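Local coordinates for protein dihydrodipicolinate synthase (Bacteroides thetaiotaomicron, PDB 4XKY) that probably acts as a Schiff-base-forming lyase of the dihydrodipicolinate synthase family, making or breaking the carbon-carbon bond between pyruvate and an aldehyde partner, at residues Pro130-Leu135 with Gly159-Lys164; Val78-Thr83 with Asp101-Ala106; Ser105-Tyr110 with Glu120-Leu125; Thr150-Ala155 with Met177-Asp182; Val171-Val176 with Met188-Glu193. All coordinates share one frame; numbering follows the deposited sequence.

Contact 1: Pro130-Leu135 with Gly159-Lys164; sequences PLPLFL and GVIGFK
Phe-134 lays one face of its ring over the side chain of Ile-161, whose CG1 sits 4.1 Å from the ring centroid in a CH-pi contact, displaced toward the rim. Ile-161 holds CG1 in the crowded position between backbone N and carbonyl carbon (chi1 58°), and CD1 runs on to Pro-132 CB, a tight 3.4 Å. The same ring crosses Gly-162, Phe-134 CD1 lying 3.5 Å from Gly-162 CA; a CB there would point straight into the ring, so the absence of a side chain suits the place. An alanine in place of Phe-134 would remove the ring and probably loosen the packing of Ile-161. Parallel-strand hydrogen bonds tie the backbones: Ile-161 N to Leu-133 O (2.8 Å), then, after a beta bulge shifts the register by one, Leu-135 N to Gly-162 O and Lys-164 N to Leu-135 O (2.9 Å). A water donates to Leu-131 O and Gly-159 O, bridging the segments where pairing begins. Leu-135 CG meets Val-160 CG1 at 3.9 Å on the sheet face that helix 148-154 covers. Strands 133-137 and 160-165 are thus neighbours in a beta-alpha-beta unit of the TIM barrel, the second carrying Lys-164, the predicted Schiff-base lysine.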
# COMPACT_ATOMS: atom_id res chain seq x y z
N PRO A 130 -27.76 -3.22 21.50
CA PRO A 130 -28.54 -2.76 22.65
C PRO A 130 -27.93 -1.56 23.40
O PRO A 130 -28.42 -1.21 24.46
CB PRO A 130 -28.56 -3.99 23.54
CG PRO A 130 -27.19 -4.55 23.34
CD PRO A 130 -26.88 -4.34 21.88
N LEU A 131 -26.87 -0.96 22.87
CA LEU A 131 -26.21 0.19 23.49
C LEU A 131 -25.84 1.23 22.44
O LEU A 131 -25.71 0.90 21.25
CB LEU A 131 -24.95 -0.27 24.22
CG LEU A 131 -25.11 -1.17 25.45
CD1 LEU A 131 -23.77 -1.74 25.89
CD2 LEU A 131 -25.81 -0.49 26.63
N PRO A 132 -25.64 2.50 22.86
CA PRO A 132 -25.16 3.52 21.92
C PRO A 132 -23.82 3.12 21.31
O PRO A 132 -23.08 2.32 21.90
CB PRO A 132 -24.99 4.77 22.79
CG PRO A 132 -25.79 4.53 24.02
CD PRO A 132 -25.89 3.05 24.20
N LEU A 133 -23.50 3.68 20.15
CA LEU A 133 -22.35 3.26 19.41
C LEU A 133 -21.39 4.39 19.15
O LEU A 133 -21.81 5.48 18.83
CB LEU A 133 -22.81 2.71 18.06
CG LEU A 133 -21.71 2.33 17.07
CD1 LEU A 133 -20.98 1.13 17.59
CD2 LEU A 133 -22.25 2.00 15.70
N PHE A 134 -20.09 4.11 19.26
CA PHE A 134 -19.02 4.98 18.73
C PHE A 134 -18.48 4.31 17.47
O PHE A 134 -18.21 3.10 17.47
CB PHE A 134 -17.86 5.16 19.73
CG PHE A 134 -18.19 6.03 20.91
CD1 PHE A 134 -17.81 7.37 20.94
CD2 PHE A 134 -18.91 5.51 21.98
CE1 PHE A 134 -18.13 8.17 22.03
CE2 PHE A 134 -19.25 6.30 23.06
CZ PHE A 134 -18.87 7.64 23.08
N LEU A 135 -18.36 5.09 16.41
CA LEU A 135 -17.73 4.65 15.17
C LEU A 135 -16.24 4.78 15.32
O LEU A 135 -15.75 5.73 15.95
CB LEU A 135 -18.15 5.53 14.02
CG LEU A 135 -19.64 5.58 13.74
CD1 LEU A 135 -19.89 6.69 12.75
CD2 LEU A 135 -20.10 4.24 13.22
N GLY A 159 -28.79 6.24 17.76
CA GLY A 159 -27.98 5.17 18.34
C GLY A 159 -26.47 5.30 18.16
O GLY A 159 -25.71 4.46 18.67
N VAL A 160 -26.03 6.35 17.44
CA VAL A 160 -24.62 6.60 17.14
C VAL A 160 -24.21 7.90 17.83
O VAL A 160 -24.76 8.95 17.54
CB VAL A 160 -24.41 6.70 15.60
CG1 VAL A 160 -22.95 6.90 15.25
CG2 VAL A 160 -24.89 5.44 14.91
N ILE A 161 -23.28 7.85 18.78
CA ILE A 161 -23.03 9.04 19.63
C ILE A 161 -21.62 9.59 19.53
O ILE A 161 -21.30 10.60 20.13
CB ILE A 161 -23.37 8.80 21.12
CG1 ILE A 161 -22.58 7.62 21.70
CG2 ILE A 161 -24.87 8.56 21.28
CD1 ILE A 161 -22.77 7.37 23.20
N GLY A 162 -20.75 8.96 18.76
CA GLY A 162 -19.41 9.47 18.67
C GLY A 162 -18.55 8.81 17.65
O GLY A 162 -18.99 7.92 16.92
N PHE A 163 -17.31 9.28 17.61
CA PHE A 163 -16.33 8.88 16.64
C PHE A 163 -14.95 8.95 17.30
O PHE A 163 -14.63 9.92 18.01
CB PHE A 163 -16.42 9.84 15.45
CG PHE A 163 -15.33 9.66 14.42
CD1 PHE A 163 -15.42 8.66 13.47
CD2 PHE A 163 -14.25 10.53 14.37
CE1 PHE A 163 -14.42 8.49 12.52
CE2 PHE A 163 -13.27 10.38 13.40
CZ PHE A 163 -13.35 9.35 12.48
N LYS A 164 -14.15 7.91 17.07
CA LYS A 164 -12.77 7.78 17.56
C LYS A 164 -11.91 7.61 16.32
O LYS A 164 -12.19 6.76 15.47
CB LYS A 164 -12.65 6.55 18.48
CG LYS A 164 -11.25 6.29 19.05
CD LYS A 164 -10.96 4.83 19.46
CE LYS A 164 -9.50 4.45 19.09
NZ LYS A 164 -8.62 3.74 20.09
O HOH W 1 -26.27 1.67 18.88

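Contact 2: Val78-Thr83 with Asp101-Ala106; sequences VCISDT and DAVVSA
Ala-102 opens the pairing with its carbonyl, which receives Val-78 N at 3.0 Å in the plane of the C=O group. At Val-103 the side chain takes over. Its CG1 lies 3.8 Å from Ile-80 CG2, while Val-103 CG2, in the crowded position between backbone N and carbonyl carbon, faces Ile-80 CD1. Two beta-branched chains crossing obliquely in this way fill a layer with little conformational freedom to lose. Ile-80 also touches Leu-91 and Ala-92 of helix 85-97, so an alanine at Ile-80 would probably weaken the packing both on Val-103 and on that helix. Val-104 is gripped through its backbone from both directions. Its N-H reaches Val-78 O (2.8 Å) from well above the carbonyl plane, whereas its own O takes Ile-80 N almost along the C=O axis, a straight bond of 2.9 Å with 168° at the hydrogen. These are the parallel bonds of strands 76-79 and 102-105, joined through helix 85-97 as a beta-alpha-beta unit of the TIM barrel. Ser-105 then sets its CB 4.1 Å from Ile-80 CG1. At Ala-106 the partner changes from backbone to side chain, for segment 78-83 has left its strand after Cys-79: Ser-81 OG, anti to the carbonyl carbon, accepts the N-H of Ala-106 (N to OG 2.9 Å). A small hydroxyl suits this place, since it can stand in for a strand carbonyl and still be hydrogen-bonded to the OH of Tyr-136, the predicted proton donor/acceptor.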
# COMPACT_ATOMS: atom_id res chain seq x y z
N VAL A 78 -17.00 -0.67 25.20
CA VAL A 78 -16.52 -1.97 24.80
C VAL A 78 -16.34 -2.00 23.30
O VAL A 78 -17.28 -1.76 22.55
CB VAL A 78 -17.51 -3.09 25.20
CG1 VAL A 78 -17.06 -4.44 24.68
CG2 VAL A 78 -17.68 -3.15 26.71
N CYS A 79 -15.13 -2.34 22.86
CA CYS A 79 -14.88 -2.59 21.45
C CYS A 79 -15.48 -3.94 21.07
O CYS A 79 -15.14 -4.98 21.64
CB CYS A 79 -13.39 -2.56 21.12
SG CYS A 79 -13.04 -2.43 19.35
N ILE A 80 -16.41 -3.89 20.11
CA ILE A 80 -17.08 -5.09 19.62
C ILE A 80 -16.67 -5.50 18.19
O ILE A 80 -17.25 -6.44 17.65
CB ILE A 80 -18.62 -4.93 19.64
CG1 ILE A 80 -19.07 -3.76 18.77
CG2 ILE A 80 -19.13 -4.74 21.07
CD1 ILE A 80 -20.54 -3.81 18.39
N SER A 81 -15.69 -4.81 17.59
CA SER A 81 -15.26 -5.13 16.21
C SER A 81 -14.81 -6.58 16.12
O SER A 81 -14.16 -7.10 17.03
CB SER A 81 -14.12 -4.23 15.70
OG SER A 81 -14.32 -2.86 15.99
N ASP A 82 -15.19 -7.24 15.04
CA ASP A 82 -14.89 -8.64 14.83
C ASP A 82 -15.11 -8.87 13.36
O ASP A 82 -15.90 -8.17 12.75
CB ASP A 82 -15.82 -9.55 15.63
CG ASP A 82 -15.26 -10.96 15.77
OD1 ASP A 82 -15.32 -11.77 14.82
OD2 ASP A 82 -14.74 -11.26 16.86
N THR A 83 -14.43 -9.85 12.79
CA THR A 83 -14.65 -10.14 11.38
C THR A 83 -16.04 -10.74 11.20
O THR A 83 -16.61 -10.62 10.12
CB THR A 83 -13.59 -11.11 10.83
OG1 THR A 83 -13.62 -12.32 11.58
CG2 THR A 83 -12.19 -10.50 10.96
N ASP A 101 -21.81 0.82 29.06
CA ASP A 101 -22.57 1.98 28.61
C ASP A 101 -22.58 2.23 27.11
O ASP A 101 -23.48 2.89 26.58
CB ASP A 101 -22.03 3.21 29.31
CG ASP A 101 -22.07 3.06 30.82
OD1 ASP A 101 -21.13 2.46 31.42
OD2 ASP A 101 -23.07 3.52 31.40
N ALA A 102 -21.58 1.72 26.41
CA ALA A 102 -21.52 1.94 25.00
C ALA A 102 -20.63 0.92 24.35
O ALA A 102 -19.83 0.29 25.02
CB ALA A 102 -21.03 3.35 24.71
N VAL A 103 -20.78 0.78 23.03
CA VAL A 103 -19.95 -0.09 22.25
C VAL A 103 -19.23 0.75 21.19
O VAL A 103 -19.67 1.85 20.84
CB VAL A 103 -20.76 -1.24 21.63
CG1 VAL A 103 -21.28 -2.15 22.74
CG2 VAL A 103 -21.92 -0.73 20.75
N VAL A 104 -18.10 0.22 20.74
CA VAL A 104 -17.22 0.90 19.80
C VAL A 104 -17.01 -0.07 18.64
O VAL A 104 -16.72 -1.24 18.87
CB VAL A 104 -15.87 1.23 20.46
CG1 VAL A 104 -14.98 2.04 19.54
CG2 VAL A 104 -16.11 1.99 21.76
N SER A 105 -17.16 0.39 17.42
CA SER A 105 -17.16 -0.52 16.29
C SER A 105 -16.49 0.04 15.05
O SER A 105 -16.79 1.16 14.63
CB SER A 105 -18.61 -0.84 15.92
OG SER A 105 -18.69 -1.29 14.59
N ALA A 106 -15.61 -0.77 14.46
CA ALA A 106 -15.07 -0.51 13.13
C ALA A 106 -15.59 -1.59 12.21
O ALA A 106 -15.74 -2.74 12.63
CB ALA A 106 -13.55 -0.56 13.15

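Contact 3: Ser105-Tyr110 with Glu120-Leu125; sequences SAPPYY and EFYEHL
Tyr-122 OH donates to Ser-105 O at 2.9 Å, approaching steeply from above the carbonyl plane, with a C=O...O angle of only 106°. Around that phenol, Ser-105 OG lies at the ring edge, 3.5 Å from Tyr-122 CE1, and Pro-107 CD comes to the edge beside OH. Phe-121 provides the other surface: Pro-107 CB stands over the centre of its ring, 4.3 Å from the centroid in a CH-pi contact, and Pro-108 CD meets Phe-121 CE1 tip to tip at 3.7 Å. The prolines, rigid and without a backbone N-H to satisfy, suit a buried, extended stretch of loop against aromatic rings. One shell out, the two rings position each other: Phe-121 brings its edge over the face of Tyr-122, CD2 lying 3.6 Å above the centre of that ring. Their first torsions differ, CG being anti to N in Phe-121 and anti to the carbonyl carbon in Tyr-122, so consecutive helix residues reach the loop together. Leu-133 and Leu-135 pack on Tyr-122, and Ile-85 on Phe-121. The whole is a loop leaving strand 102-105 folded back onto helix 115-125, a beta-alpha connection of the TIM barrel, beside the predicted catalytic Tyr-136.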
# COMPACT_ATOMS: atom_id res chain seq x y z
N SER A 105 -17.16 0.39 17.42
CA SER A 105 -17.16 -0.52 16.29
C SER A 105 -16.49 0.04 15.05
O SER A 105 -16.79 1.16 14.63
CB SER A 105 -18.61 -0.84 15.92
OG SER A 105 -18.69 -1.29 14.59
N ALA A 106 -15.61 -0.77 14.46
CA ALA A 106 -15.07 -0.51 13.13
C ALA A 106 -15.59 -1.59 12.21
O ALA A 106 -15.74 -2.74 12.63
CB ALA A 106 -13.55 -0.56 13.15
N PRO A 107 -15.83 -1.26 10.94
CA PRO A 107 -16.20 -2.33 10.03
C PRO A 107 -15.00 -3.23 9.78
O PRO A 107 -13.85 -2.79 9.88
CB PRO A 107 -16.62 -1.59 8.77
CG PRO A 107 -15.83 -0.31 8.81
CD PRO A 107 -15.54 0.01 10.25
N PRO A 108 -15.25 -4.51 9.49
CA PRO A 108 -14.18 -5.48 9.33
C PRO A 108 -13.28 -5.09 8.15
O PRO A 108 -13.77 -4.52 7.18
CB PRO A 108 -14.93 -6.77 9.02
CG PRO A 108 -16.20 -6.33 8.40
CD PRO A 108 -16.56 -5.09 9.17
N TYR A 109 -11.98 -5.38 8.24
CA TYR A 109 -11.03 -4.83 7.25
C TYR A 109 -11.37 -5.12 5.79
O TYR A 109 -11.25 -4.24 4.94
CB TYR A 109 -9.58 -5.24 7.55
CG TYR A 109 -9.19 -6.67 7.22
CD1 TYR A 109 -8.54 -6.97 6.02
CD2 TYR A 109 -9.43 -7.71 8.11
CE1 TYR A 109 -8.16 -8.26 5.71
CE2 TYR A 109 -9.06 -9.02 7.81
CZ TYR A 109 -8.42 -9.28 6.61
OH TYR A 109 -8.05 -10.57 6.29
N TYR A 110 -11.82 -6.34 5.51
CA TYR A 110 -12.06 -6.76 4.13
C TYR A 110 -13.22 -6.02 3.48
O TYR A 110 -13.27 -5.90 2.26
CB TYR A 110 -12.31 -8.28 4.06
CG TYR A 110 -13.41 -8.77 4.98
CD1 TYR A 110 -13.13 -9.31 6.23
CD2 TYR A 110 -14.74 -8.69 4.58
CE1 TYR A 110 -14.15 -9.75 7.07
CE2 TYR A 110 -15.76 -9.12 5.40
CZ TYR A 110 -15.48 -9.65 6.64
OH TYR A 110 -16.55 -10.06 7.40
N GLU A 120 -24.40 1.41 4.69
CA GLU A 120 -25.33 0.28 4.75
C GLU A 120 -24.90 -0.71 5.84
O GLU A 120 -25.74 -1.33 6.47
CB GLU A 120 -25.48 -0.43 3.39
CG GLU A 120 -24.55 -1.63 3.17
CD GLU A 120 -25.05 -2.62 2.13
OE1 GLU A 120 -26.28 -2.75 1.93
OE2 GLU A 120 -24.21 -3.31 1.51
N PHE A 121 -23.60 -0.86 6.04
CA PHE A 121 -23.08 -1.70 7.12
C PHE A 121 -23.67 -1.27 8.45
O PHE A 121 -24.22 -2.08 9.18
CB PHE A 121 -21.56 -1.62 7.20
CG PHE A 121 -21.00 -2.42 8.33
CD1 PHE A 121 -20.71 -3.76 8.16
CD2 PHE A 121 -20.82 -1.85 9.57
CE1 PHE A 121 -20.22 -4.51 9.20
CE2 PHE A 121 -20.34 -2.61 10.62
CZ PHE A 121 -20.04 -3.94 10.44
N TYR A 122 -23.55 0.01 8.77
CA TYR A 122 -24.08 0.54 10.01
C TYR A 122 -25.58 0.57 10.08
O TYR A 122 -26.15 0.36 11.15
CB TYR A 122 -23.45 1.90 10.31
CG TYR A 122 -22.07 1.64 10.80
CD1 TYR A 122 -21.87 1.10 12.06
CD2 TYR A 122 -20.98 1.84 9.98
CE1 TYR A 122 -20.61 0.79 12.51
CE2 TYR A 122 -19.70 1.54 10.43
CZ TYR A 122 -19.52 1.00 11.69
OH TYR A 122 -18.26 0.70 12.15
N GLU A 123 -26.24 0.77 8.94
CA GLU A 123 -27.70 0.69 8.90
C GLU A 123 -28.22 -0.70 9.27
O GLU A 123 -29.22 -0.81 9.96
CB GLU A 123 -28.27 1.17 7.56
CG GLU A 123 -28.43 2.69 7.52
CD GLU A 123 -28.88 3.23 6.16
OE1 GLU A 123 -29.40 2.46 5.32
OE2 GLU A 123 -28.71 4.45 5.94
N HIS A 124 -27.55 -1.75 8.81
CA HIS A 124 -27.91 -3.11 9.20
C HIS A 124 -27.45 -3.46 10.63
O HIS A 124 -28.08 -4.27 11.32
CB HIS A 124 -27.31 -4.13 8.23
CG HIS A 124 -27.79 -3.99 6.82
ND1 HIS A 124 -29.07 -3.57 6.49
CD2 HIS A 124 -27.18 -4.25 5.64
CE1 HIS A 124 -29.21 -3.56 5.18
NE2 HIS A 124 -28.08 -3.97 4.64
N LEU A 125 -26.33 -2.88 11.08
CA LEU A 125 -25.80 -3.23 12.39
C LEU A 125 -26.67 -2.62 13.50
O LEU A 125 -27.00 -3.29 14.49
CB LEU A 125 -24.33 -2.80 12.55
CG LEU A 125 -23.69 -3.12 13.91
CD1 LEU A 125 -23.64 -4.62 14.19
CD2 LEU A 125 -22.30 -2.51 14.03

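Contact 4: Thr150-Ala155 with Met177-Asp182; sequences TIQRIA and MYAMKD
The ring of Tyr-178 has the aliphatic part of Lys-181 over one face, CE standing 3.7 Å above the plane and offset toward the rim, within segment 177-182, where both residues also meet a neighbouring subunit. The other flat group, the amide of Gln-152, reaches across from helix 148-154 toward Ala-179. Behind it, Gln-152 CG comes to 3.3 Å from Ala-179 O. A long polar side chain suits this solvent-facing seam, since its methylene packs while its polar end stays at the exposed edge. Beneath the amide the contact becomes apolar and is carried by Met-180. Its chain, bent at chi2 (-55°) and again at chi3 (-65°), curls so that SD and CE lie along the neighbouring helix. Met-180 SD touches Gln-152 CA at 3.7 Å and Ile-151 CG2 at 3.8 Å, and Met-180 CE ends on Ala-155 CB, also 3.7 Å away. An unbranched, flexible side chain is what can follow such a path, filling the gap between the helices with sulfur and methyl while passing Gln-152 in the opposite direction. Ile-151 and Met-180 cross at about a right angle, and both are buried: Ile-151 rests on Phe-163 of the strand below, whereas Met-180 and Ala-155 share Phe-186 of the following loop. On the far side of helix 148-154, Arg-153 forms a salt bridge to Glu-123. Such side-by-side packing of successive outer helices belongs to the helical shell of a TIM barrel.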
# COMPACT_ATOMS: atom_id res chain seq x y z
N THR A 150 -20.05 10.82 5.20
CA THR A 150 -20.49 9.51 5.69
C THR A 150 -20.70 9.55 7.20
O THR A 150 -21.69 9.03 7.71
CB THR A 150 -19.47 8.39 5.36
OG1 THR A 150 -19.35 8.24 3.94
CG2 THR A 150 -19.92 7.06 5.92
N ILE A 151 -19.77 10.17 7.93
CA ILE A 151 -19.90 10.31 9.37
C ILE A 151 -21.10 11.18 9.72
O ILE A 151 -21.85 10.84 10.63
CB ILE A 151 -18.61 10.83 10.02
CG1 ILE A 151 -17.61 9.68 10.11
CG2 ILE A 151 -18.85 11.33 11.43
CD1 ILE A 151 -16.18 10.14 10.32
N GLN A 152 -21.27 12.30 9.01
CA GLN A 152 -22.47 13.14 9.19
C GLN A 152 -23.72 12.30 9.09
O GLN A 152 -24.61 12.38 9.93
CB GLN A 152 -22.59 14.19 8.09
CG GLN A 152 -22.30 15.62 8.49
CD GLN A 152 -22.37 16.55 7.29
OE1 GLN A 152 -21.45 17.33 7.02
NE2 GLN A 152 -23.47 16.46 6.55
N ARG A 153 -23.76 11.52 8.02
CA ARG A 153 -24.92 10.72 7.68
C ARG A 153 -25.24 9.62 8.72
O ARG A 153 -26.41 9.42 9.05
CB ARG A 153 -24.73 10.10 6.30
CG ARG A 153 -25.74 9.03 5.91
CD ARG A 153 -27.12 9.60 5.61
NE ARG A 153 -28.04 8.49 5.32
CZ ARG A 153 -28.03 7.76 4.21
NH1 ARG A 153 -27.15 8.01 3.23
NH2 ARG A 153 -28.90 6.77 4.06
N ILE A 154 -24.23 8.92 9.21
CA ILE A 154 -24.46 7.81 10.15
C ILE A 154 -24.82 8.39 11.51
O ILE A 154 -25.63 7.84 12.24
CB ILE A 154 -23.23 6.88 10.27
CG1 ILE A 154 -22.97 6.20 8.94
CG2 ILE A 154 -23.45 5.81 11.34
CD1 ILE A 154 -21.62 5.54 8.82
N ALA A 155 -24.24 9.55 11.82
CA ALA A 155 -24.49 10.21 13.08
C ALA A 155 -25.90 10.78 13.27
O ALA A 155 -26.24 11.19 14.38
CB ALA A 155 -23.48 11.32 13.27
N MET A 177 -14.15 17.03 12.07
CA MET A 177 -14.58 18.12 12.97
C MET A 177 -15.45 19.14 12.20
O MET A 177 -16.57 19.48 12.62
CB MET A 177 -13.39 18.86 13.60
CG MET A 177 -12.61 18.04 14.62
SD MET A 177 -13.49 17.79 16.18
CE MET A 177 -13.50 19.46 16.82
N TYR A 178 -14.96 19.59 11.06
CA TYR A 178 -15.67 20.62 10.31
C TYR A 178 -17.04 20.10 9.88
O TYR A 178 -18.02 20.80 10.03
CB TYR A 178 -14.88 21.11 9.12
CG TYR A 178 -15.63 22.10 8.25
CD1 TYR A 178 -15.53 23.46 8.49
CD2 TYR A 178 -16.42 21.68 7.19
CE1 TYR A 178 -16.21 24.38 7.70
CE2 TYR A 178 -17.10 22.59 6.40
CZ TYR A 178 -16.98 23.94 6.67
OH TYR A 178 -17.62 24.89 5.93
N ALA A 179 -17.09 18.88 9.35
CA ALA A 179 -18.35 18.23 8.98
C ALA A 179 -19.32 18.04 10.16
O ALA A 179 -20.53 18.01 9.96
CB ALA A 179 -18.09 16.89 8.29
N MET A 180 -18.79 17.91 11.38
CA MET A 180 -19.64 17.67 12.56
C MET A 180 -19.84 18.90 13.45
O MET A 180 -20.39 18.78 14.55
CB MET A 180 -19.03 16.53 13.41
CG MET A 180 -18.92 15.20 12.66
SD MET A 180 -20.50 14.68 11.98
CE MET A 180 -21.49 14.39 13.45
N LYS A 181 -19.44 20.06 12.97
CA LYS A 181 -19.40 21.27 13.80
C LYS A 181 -20.77 21.75 14.28
O LYS A 181 -20.85 22.47 15.26
CB LYS A 181 -18.75 22.41 13.03
CG LYS A 181 -19.59 22.91 11.86
CD LYS A 181 -18.84 24.00 11.13
CE LYS A 181 -19.35 24.14 9.72
NZ LYS A 181 -20.55 25.00 9.74
N ASP A 182 -21.84 21.37 13.58
CA ASP A 182 -23.20 21.72 14.01
C ASP A 182 -23.89 20.65 14.85
O ASP A 182 -25.09 20.74 15.09
CB ASP A 182 -24.05 22.09 12.80
CG ASP A 182 -23.59 23.37 12.14
OD1 ASP A 182 -23.12 24.29 12.86
OD2 ASP A 182 -23.70 23.47 10.91

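Contact 5: Val171-Val176 with Met188-Glu193; sequences VYFQSV and MLVGPE
This is the packing of a helix over a strand: helix 170-180 lies on the outer face of strand 187-190 in the buried layer between barrel and helical shell. The segment axes run nearly antiparallel, 169° apart, and come no closer than 10.4 Å, a distance spanned mainly by side chains. Phe-173 does most of the work. With CG anti to the backbone N (chi1 -169°), its ring drops toward the strand and is held between two residues. Over one face, in the conformer described, one of two, Val-190 CG1 stands 3.5 Å from the centroid in a CH-pi contact; over the opposite face lies Met-188 CE, 4.0 Å from Phe-173 CZ. The flat ring suits a slot between side chains that leave the strand two residues apart, and its CE1 also approaches Leu-189 O at 3.6 Å. Strand 160-165, helix 170-180 and strand 187-190 form one of the beta-alpha-beta units of the TIM barrel, and, as in any strand, side chains alternate: Met-188 and Val-190 serve the helix layer, while Leu-189 turns inward, its side chain about 4 Å from that of the predicted pyruvate-binding Val-208 and about 5 Å from that of the predicted Schiff-base Lys-164. Met-188 is bent at chi2 and chi3, so its methyl group folds back under the next helix turn, where CE meets Val-176 CG1 at 3.5 Å. Val-176 is beta-branched and uses both arms: CG1 goes to the methionine, and CG2 stands 3.8 Å above the ring plane of Tyr-172, whose OH is hydrogen-bonded to Phe-146 O.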
# COMPACT_ATOMS: atom_id res chain seq x y z
N VAL A 171 -5.23 16.23 9.19
CA VAL A 171 -5.98 16.87 8.11
C VAL A 171 -7.35 16.20 8.05
O VAL A 171 -8.39 16.86 8.02
CB VAL A 171 -5.28 16.67 6.75
CG1 VAL A 171 -6.20 17.10 5.60
CG2 VAL A 171 -3.99 17.46 6.72
N TYR A 172 -7.32 14.87 8.02
CA TYR A 172 -8.55 14.07 7.99
C TYR A 172 -9.39 14.34 9.23
O TYR A 172 -10.58 14.58 9.13
CB TYR A 172 -8.24 12.58 7.85
CG TYR A 172 -9.44 11.69 8.11
CD1 TYR A 172 -10.41 11.51 7.14
CD2 TYR A 172 -9.61 11.05 9.35
CE1 TYR A 172 -11.51 10.71 7.37
CE2 TYR A 172 -10.71 10.23 9.58
CZ TYR A 172 -11.66 10.07 8.59
OH TYR A 172 -12.77 9.27 8.80
N PHE A 173 -8.77 14.35 10.40
CA PHE A 173 -9.55 14.58 11.63
C PHE A 173 -10.25 15.95 11.64
O PHE A 173 -11.38 16.05 12.08
CB PHE A 173 -8.69 14.45 12.88
CG PHE A 173 -9.51 14.43 14.15
CD1 PHE A 173 -10.12 13.26 14.59
CD2 PHE A 173 -9.70 15.59 14.89
CE1 PHE A 173 -10.87 13.24 15.77
CE2 PHE A 173 -10.46 15.58 16.06
CZ PHE A 173 -11.05 14.40 16.49
N GLN A 174 -9.55 16.99 11.19
CA GLN A 174 -10.10 18.35 11.12
C GLN A 174 -11.23 18.40 10.08
O GLN A 174 -12.22 19.11 10.28
CB GLN A 174 -9.00 19.36 10.77
CG GLN A 174 -8.00 19.63 11.89
CD GLN A 174 -8.68 20.23 13.10
OE1 GLN A 174 -9.45 21.17 12.96
NE2 GLN A 174 -8.43 19.68 14.27
N SER A 175 -11.09 17.65 8.98
CA SER A 175 -12.19 17.57 8.00
C SER A 175 -13.48 17.03 8.63
O SER A 175 -14.57 17.48 8.28
CB SER A 175 -11.82 16.72 6.78
OG SER A 175 -10.69 17.26 6.12
N VAL A 176 -13.34 16.06 9.54
CA VAL A 176 -14.51 15.45 10.19
C VAL A 176 -15.04 16.41 11.27
O VAL A 176 -16.25 16.60 11.36
CB VAL A 176 -14.21 14.06 10.78
CG1 VAL A 176 -15.45 13.42 11.38
CG2 VAL A 176 -13.65 13.12 9.72
N MET A 188 -16.18 13.54 19.67
CA MET A 188 -15.06 13.42 18.72
C MET A 188 -13.77 13.18 19.51
O MET A 188 -13.27 14.09 20.20
CB MET A 188 -14.91 14.68 17.86
CG MET A 188 -16.06 14.97 16.90
SD MET A 188 -16.02 13.84 15.50
CE MET A 188 -14.58 14.47 14.65
N LEU A 189 -13.23 11.97 19.38
CA LEU A 189 -12.08 11.50 20.15
C LEU A 189 -10.87 11.13 19.29
O LEU A 189 -11.01 10.62 18.17
CB LEU A 189 -12.49 10.30 21.00
CG LEU A 189 -13.75 10.48 21.85
CD1 LEU A 189 -14.21 9.13 22.40
CD2 LEU A 189 -13.53 11.49 22.97
N VAL A 190 -9.67 11.41 19.79
CA VAL A 190 -8.42 11.05 19.10
C VAL A 190 -7.65 10.02 19.92
O VAL A 190 -7.46 10.18 21.12
CB VAL A 190 -7.51 12.27 18.85
CG1 VAL A 190 -7.99 13.07 17.65
CG2 VAL A 190 -7.45 13.14 20.10
N GLY A 191 -7.20 8.97 19.24
CA GLY A 191 -6.50 7.86 19.89
C GLY A 191 -5.09 8.21 20.26
O GLY A 191 -4.71 8.13 21.42
N PRO A 192 -4.28 8.59 19.26
CA PRO A 192 -2.86 8.73 19.51
C PRO A 192 -2.54 9.86 20.44
O PRO A 192 -2.94 10.99 20.19
CB PRO A 192 -2.29 8.99 18.11
CG PRO A 192 -3.25 8.31 17.22
CD PRO A 192 -4.58 8.62 17.82
N GLU A 193 -1.81 9.55 21.52
CA GLU A 193 -1.62 10.51 22.60
C GLU A 193 -0.73 11.68 22.22
O GLU A 193 -0.85 12.75 22.81
CB GLU A 193 -1.12 9.84 23.89
CG GLU A 193 0.26 9.18 23.83
CD GLU A 193 0.37 7.96 24.74
OE1 GLU A 193 1.39 7.81 25.44
OE2 GLU A 193 -0.56 7.13 24.75

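Contacts 1 and 2 are sheet pairings, built mainly on backbone hydrogen bonds, and they touch through strand 102-105, whose Val-103 and Ser-105 are backbone hydrogen-bonded to Phe-134. Contact 2 is more thoroughly buried than contact 1, which begins at a water-bridged end. Contact 5 lies one layer out, without hydrogen bonds and largely apolar, and shares helix 170-180 with contact 4, the most peripheral, where exposed polar groups lie above buried ones. Contact 3 continues from Ser-105 and Ala-106 of contact 2 and mixes a tyrosine-to-carbonyl hydrogen bond with aromatic-proline packing. Ile-151 of contact 4 touches Val-176 of contact 5, so that the two share one apolar layer.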